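Local coordinates for protein monalysin (Pseudomonas entomophila, PDB 4MKO) that forms pores in host cell membranes as an aerolysin-like beta-barrel toxin, lysing cells and damaging the intestine of Drosophila, at residues D33-K45 / K94-S108. Sequence-based numbering, arbitrary orientation.
Sequences DGITVYGDIYIGK and KYSVGANIDIVNVGS
Y42 and S96 form a hydrogen-bonded antiparallel pair that lays the short strand 95-96, within the presumed pore-forming region, along the end of strand 29-43 in the main sheet of this aerolysin-like fold. Y42 N donates to S96 O at 2.9 Å, nearly in line with the carbonyl bond; S96 N returns to Y42 O, and G44 N to K94 O extends the ladder. On the face of Y42 and S96, the extended K94 chain runs aslant past the Y42 side chain, its CD 3.7 Å from Y42 CE1.

On the other face, with CG anti to its backbone N (chi1 -174°), the Y95 side chain lies beside I43, both pointing the same way, and its ring extends to I41, where CE1 meets the CG2 branch at 3.5 Å; its hydroxyl bonds to that of Y178 on strand 173-191. The longer branch of I41 runs past V97, CG1 to V97 CG2, and ends with CD1 near I101 CD1.

I101 belongs to the 3-10 segment 99-102, which leads to helix 103-107. V37 packs its two methyls on I103 and V104, CG1 against I103 CD1 and CG2 3.7 Å from V104 CB, the two valines crossing at about a right angle. I35 carries its CD1 to G107 CA. At the 33-35 end of the contact, S108 OG is held by two bonds: it donates to V104 O at 2.8 Å and accepts from I35 N at 2.9 Å.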
loop_
_atom_site.group_PDB
_atom_site.type_symbol
_atom_site.label_atom_id
_atom_site.label_comp_id
_atom_site.label_asym_id
_atom_site.label_seq_id
_atom_site.Cartn_x
_atom_site.Cartn_y
_atom_site.Cartn_z
ATOM N N ASP A 33 -9.087 1.084 -7.304
ATOM C CA ASP A 33 -10.318 1.882 -7.225
ATOM C C ASP A 33 -10.962 1.474 -5.896
ATOM O O ASP A 33 -11.508 0.368 -5.770
ATOM C CB ASP A 33 -11.244 1.545 -8.417
ATOM C CG ASP A 33 -12.658 2.112 -8.358
ATOM O OD1 ASP A 33 -12.941 2.923 -7.450
ATOM O OD2 ASP A 33 -13.476 1.750 -9.223
ATOM N N GLY A 34 -10.806 2.330 -4.897
ATOM C CA GLY A 34 -11.336 2.075 -3.564
ATOM C C GLY A 34 -12.113 3.258 -3.033
ATOM O O GLY A 34 -12.033 4.356 -3.594
ATOM N N ILE A 35 -12.859 3.039 -1.938
ATOM C CA ILE A 35 -13.672 4.095 -1.316
ATOM C C ILE A 35 -12.841 5.007 -0.415
ATOM O O ILE A 35 -11.760 4.624 0.054
ATOM C CB ILE A 35 -14.878 3.488 -0.521
ATOM C CG1 ILE A 35 -14.400 2.607 0.662
ATOM C CG2 ILE A 35 -15.859 2.711 -1.480
ATOM C CD1 ILE A 35 -15.348 2.611 1.861
ATOM N N THR A 36 -13.399 6.186 -0.117
ATOM C CA THR A 36 -12.805 7.092 0.836
ATOM C C THR A 36 -13.560 6.952 2.167
ATOM O O THR A 36 -14.790 6.856 2.170
ATOM C CB THR A 36 -12.857 8.559 0.347
ATOM O OG1 THR A 36 -12.211 8.671 -0.930
ATOM C CG2 THR A 36 -12.225 9.521 1.356
ATOM N N VAL A 37 -12.817 6.915 3.269
ATOM C CA VAL A 37 -13.373 6.892 4.644
ATOM C C VAL A 37 -12.811 8.083 5.407
ATOM O O VAL A 37 -11.867 8.723 4.935
ATOM C CB VAL A 37 -13.117 5.569 5.404
ATOM C CG1 VAL A 37 -13.749 4.379 4.670
ATOM C CG2 VAL A 37 -11.622 5.360 5.706
ATOM N N TYR A 38 -13.392 8.392 6.580
ATOM C CA TYR A 38 -12.946 9.529 7.380
ATOM C C TYR A 38 -12.866 9.126 8.844
ATOM O O TYR A 38 -13.813 8.558 9.381
ATOM C CB TYR A 38 -13.889 10.736 7.204
ATOM C CG TYR A 38 -13.458 11.942 8.009
ATOM C CD1 TYR A 38 -13.878 12.113 9.327
ATOM C CD2 TYR A 38 -12.643 12.923 7.450
ATOM C CE1 TYR A 38 -13.478 13.221 10.077
ATOM C CE2 TYR A 38 -12.220 14.025 8.197
ATOM C CZ TYR A 38 -12.642 14.169 9.510
ATOM O OH TYR A 38 -12.244 15.259 10.252
ATOM N N GLY A 39 -11.762 9.469 9.481
ATOM C CA GLY A 39 -11.554 9.188 10.890
ATOM C C GLY A 39 -10.185 9.601 11.350
ATOM O O GLY A 39 -9.383 10.112 10.559
ATOM N N ASP A 40 -9.900 9.357 12.632
ATOM C CA ASP A 40 -8.635 9.722 13.236
ATOM C C ASP A 40 -7.422 8.937 12.771
ATOM O O ASP A 40 -7.477 7.713 12.620
ATOM C CB ASP A 40 -8.704 9.594 14.765
ATOM C CG ASP A 40 -9.528 10.647 15.481
ATOM O OD1 ASP A 40 -9.769 11.728 14.884
ATOM O OD2 ASP A 40 -9.903 10.408 16.657
ATOM N N ILE A 41 -6.291 9.658 12.626
ATOM C CA ILE A 41 -4.959 9.120 12.430
ATOM C C ILE A 41 -4.074 9.992 13.305
ATOM O O ILE A 41 -4.205 11.227 13.286
ATOM C CB ILE A 41 -4.464 9.040 10.960
ATOM C CG1 ILE A 41 -5.382 8.112 10.106
ATOM C CG2 ILE A 41 -3.004 8.565 10.913
ATOM C CD1 ILE A 41 -4.798 7.669 8.690
ATOM N N TYR A 42 -3.231 9.350 14.117
ATOM C CA TYR A 42 -2.318 10.031 15.012
ATOM C C TYR A 42 -1.030 10.335 14.257
ATOM O O TYR A 42 -0.345 9.426 13.810
ATOM C CB TYR A 42 -2.036 9.174 16.265
ATOM C CG TYR A 42 -1.255 9.913 17.336
ATOM C CD1 TYR A 42 0.134 10.023 17.266
ATOM C CD2 TYR A 42 -1.899 10.472 18.437
ATOM C CE1 TYR A 42 0.857 10.704 18.247
ATOM C CE2 TYR A 42 -1.185 11.141 19.430
ATOM C CZ TYR A 42 0.191 11.270 19.321
ATOM O OH TYR A 42 0.902 11.926 20.291
ATOM N N ILE A 43 -0.688 11.625 14.148
ATOM C CA ILE A 43 0.530 12.070 13.477
ATOM C C ILE A 43 1.162 13.140 14.365
ATOM O O ILE A 43 0.529 14.164 14.627
ATOM C CB ILE A 43 0.279 12.651 12.043
ATOM C CG1 ILE A 43 -0.535 11.689 11.143
ATOM C CG2 ILE A 43 1.625 13.011 11.363
ATOM C CD1 ILE A 43 -1.132 12.357 9.882
ATOM N N GLY A 44 2.399 12.894 14.757
ATOM C CA GLY A 44 3.208 13.828 15.533
ATOM C C GLY A 44 2.867 13.871 17.003
ATOM O O GLY A 44 3.435 13.115 17.795
ATOM N N LYS A 45 1.944 14.758 17.372
ATOM C CA LYS A 45 1.558 14.954 18.771
ATOM C C LYS A 45 0.069 14.749 19.048
ATOM O O LYS A 45 -0.329 14.856 20.210
ATOM C CB LYS A 45 2.011 16.359 19.250
ATOM C CG LYS A 45 3.525 16.547 19.297
ATOM C CD LYS A 45 3.912 17.923 19.834
ATOM C CE LYS A 45 4.651 18.744 18.807
ATOM N NZ LYS A 45 5.032 20.079 19.337
ATOM N N LYS A 94 5.935 10.396 15.137
ATOM C CA LYS A 94 5.175 9.338 15.800
ATOM C C LYS A 94 3.908 9.157 14.929
ATOM O O LYS A 94 3.315 10.144 14.490
ATOM C CB LYS A 94 4.823 9.767 17.240
ATOM C CG LYS A 94 4.228 8.673 18.106
ATOM C CD LYS A 94 3.985 9.188 19.521
ATOM C CE LYS A 94 3.068 8.293 20.319
ATOM N NZ LYS A 94 2.795 8.851 21.670
ATOM N N TYR A 95 3.563 7.904 14.597
ATOM C CA TYR A 95 2.444 7.627 13.697
ATOM C C TYR A 95 1.714 6.359 14.117
ATOM O O TYR A 95 2.358 5.324 14.320
ATOM C CB TYR A 95 2.972 7.439 12.251
ATOM C CG TYR A 95 1.888 7.292 11.199
ATOM C CD1 TYR A 95 1.277 8.410 10.634
ATOM C CD2 TYR A 95 1.495 6.032 10.741
ATOM C CE1 TYR A 95 0.274 8.281 9.672
ATOM C CE2 TYR A 95 0.493 5.891 9.781
ATOM C CZ TYR A 95 -0.122 7.016 9.253
ATOM O OH TYR A 95 -1.117 6.874 8.302
ATOM N N SER A 96 0.376 6.436 14.201
ATOM C CA SER A 96 -0.458 5.274 14.532
ATOM C C SER A 96 -1.890 5.470 14.096
ATOM O O SER A 96 -2.374 6.603 14.013
ATOM C CB SER A 96 -0.382 4.936 16.024
ATOM O OG SER A 96 -0.972 5.959 16.803
ATOM N N VAL A 97 -2.573 4.354 13.808
ATOM C CA VAL A 97 -3.978 4.369 13.422
ATOM C C VAL A 97 -4.699 3.222 14.122
ATOM O O VAL A 97 -4.140 2.125 14.246
ATOM C CB VAL A 97 -4.237 4.413 11.884
ATOM C CG1 VAL A 97 -3.750 3.155 11.185
ATOM C CG2 VAL A 97 -5.708 4.683 11.572
ATOM N N GLY A 98 -5.930 3.500 14.553
ATOM C CA GLY A 98 -6.794 2.522 15.198
ATOM C C GLY A 98 -7.243 1.469 14.208
ATOM O O GLY A 98 -7.362 1.743 13.010
ATOM N N ALA A 99 -7.542 0.264 14.716
ATOM C CA ALA A 99 -7.986 -0.872 13.914
ATOM C C ALA A 99 -9.205 -0.605 13.042
ATOM O O ALA A 99 -9.338 -1.274 12.003
ATOM C CB ALA A 99 -8.273 -2.062 14.823
ATOM N N ASN A 100 -10.123 0.320 13.469
ATOM C CA ASN A 100 -11.392 0.574 12.782
ATOM C C ASN A 100 -11.245 1.227 11.401
ATOM O O ASN A 100 -12.222 1.240 10.648
ATOM C CB ASN A 100 -12.408 1.352 13.644
ATOM C CG ASN A 100 -13.871 1.024 13.307
ATOM O OD1 ASN A 100 -14.227 -0.104 12.913
ATOM N ND2 ASN A 100 -14.771 1.995 13.454
ATOM N N ILE A 101 -10.030 1.670 11.032
ATOM C CA ILE A 101 -9.793 2.246 9.702
ATOM C C ILE A 101 -10.048 1.151 8.651
ATOM O O ILE A 101 -10.349 1.473 7.504
ATOM C CB ILE A 101 -8.368 2.846 9.541
ATOM C CG1 ILE A 101 -8.230 3.651 8.205
ATOM C CG2 ILE A 101 -7.268 1.788 9.679
ATOM C CD1 ILE A 101 -6.988 4.510 8.045
ATOM N N ASP A 102 -9.963 -0.148 9.063
ATOM C CA ASP A 102 -10.137 -1.261 8.134
ATOM C C ASP A 102 -11.469 -1.259 7.390
ATOM O O ASP A 102 -11.565 -1.920 6.360
ATOM C CB ASP A 102 -9.868 -2.615 8.792
ATOM C CG ASP A 102 -9.401 -3.643 7.765
ATOM O OD1 ASP A 102 -8.446 -3.348 7.022
ATOM O OD2 ASP A 102 -10.002 -4.731 7.703
ATOM N N ILE A 103 -12.464 -0.436 7.809
ATOM C CA ILE A 103 -13.705 -0.276 7.025
ATOM C C ILE A 103 -13.357 0.199 5.589
ATOM O O ILE A 103 -14.150 -0.027 4.677
ATOM C CB ILE A 103 -14.761 0.664 7.674
ATOM C CG1 ILE A 103 -14.260 2.132 7.758
ATOM C CG2 ILE A 103 -15.234 0.120 9.030
ATOM C CD1 ILE A 103 -15.370 3.152 7.803
ATOM N N VAL A 104 -12.184 0.849 5.396
ATOM C CA VAL A 104 -11.761 1.302 4.060
ATOM C C VAL A 104 -11.549 0.078 3.144
ATOM O O VAL A 104 -11.907 0.131 1.971
ATOM C CB VAL A 104 -10.534 2.266 4.071
ATOM C CG1 VAL A 104 -9.236 1.558 4.451
ATOM C CG2 VAL A 104 -10.386 2.999 2.726
ATOM N N ASN A 105 -11.029 -1.017 3.713
ATOM C CA ASN A 105 -10.759 -2.266 2.993
ATOM C C ASN A 105 -12.033 -3.017 2.721
ATOM O O ASN A 105 -12.321 -3.364 1.570
ATOM C CB ASN A 105 -9.701 -3.091 3.723
ATOM C CG ASN A 105 -8.309 -2.568 3.451
ATOM O OD1 ASN A 105 -8.047 -1.991 2.376
ATOM N ND2 ASN A 105 -7.384 -2.776 4.389
ATOM N N VAL A 106 -12.880 -3.142 3.749
ATOM C CA VAL A 106 -14.166 -3.805 3.592
ATOM C C VAL A 106 -15.021 -3.133 2.501
ATOM O O VAL A 106 -15.499 -3.826 1.603
ATOM C CB VAL A 106 -14.907 -3.956 4.948
ATOM C CG1 VAL A 106 -16.292 -4.578 4.755
ATOM C CG2 VAL A 106 -14.065 -4.776 5.931
ATOM N N GLY A 107 -15.109 -1.796 2.531
ATOM C CA GLY A 107 -15.885 -1.044 1.563
ATOM C C GLY A 107 -15.308 -1.093 0.158
ATOM O O GLY A 107 -16.041 -0.899 -0.807
ATOM N N SER A 108 -13.993 -1.365 0.043
ATOM C CA SER A 108 -13.270 -1.455 -1.248
ATOM C C SER A 108 -13.134 -2.908 -1.721
ATOM O O SER A 108 -12.458 -3.163 -2.726
ATOM C CB SER A 108 -11.882 -0.835 -1.116
ATOM O OG SER A 108 -11.981 0.536 -0.764
HETATM O O HOH W 1 -10.645 -1.989 -4.452
HETATM O O HOH W 2 -7.294 5.967 14.629
HETATM O O HOH W 3 6.397 12.942 16.488
#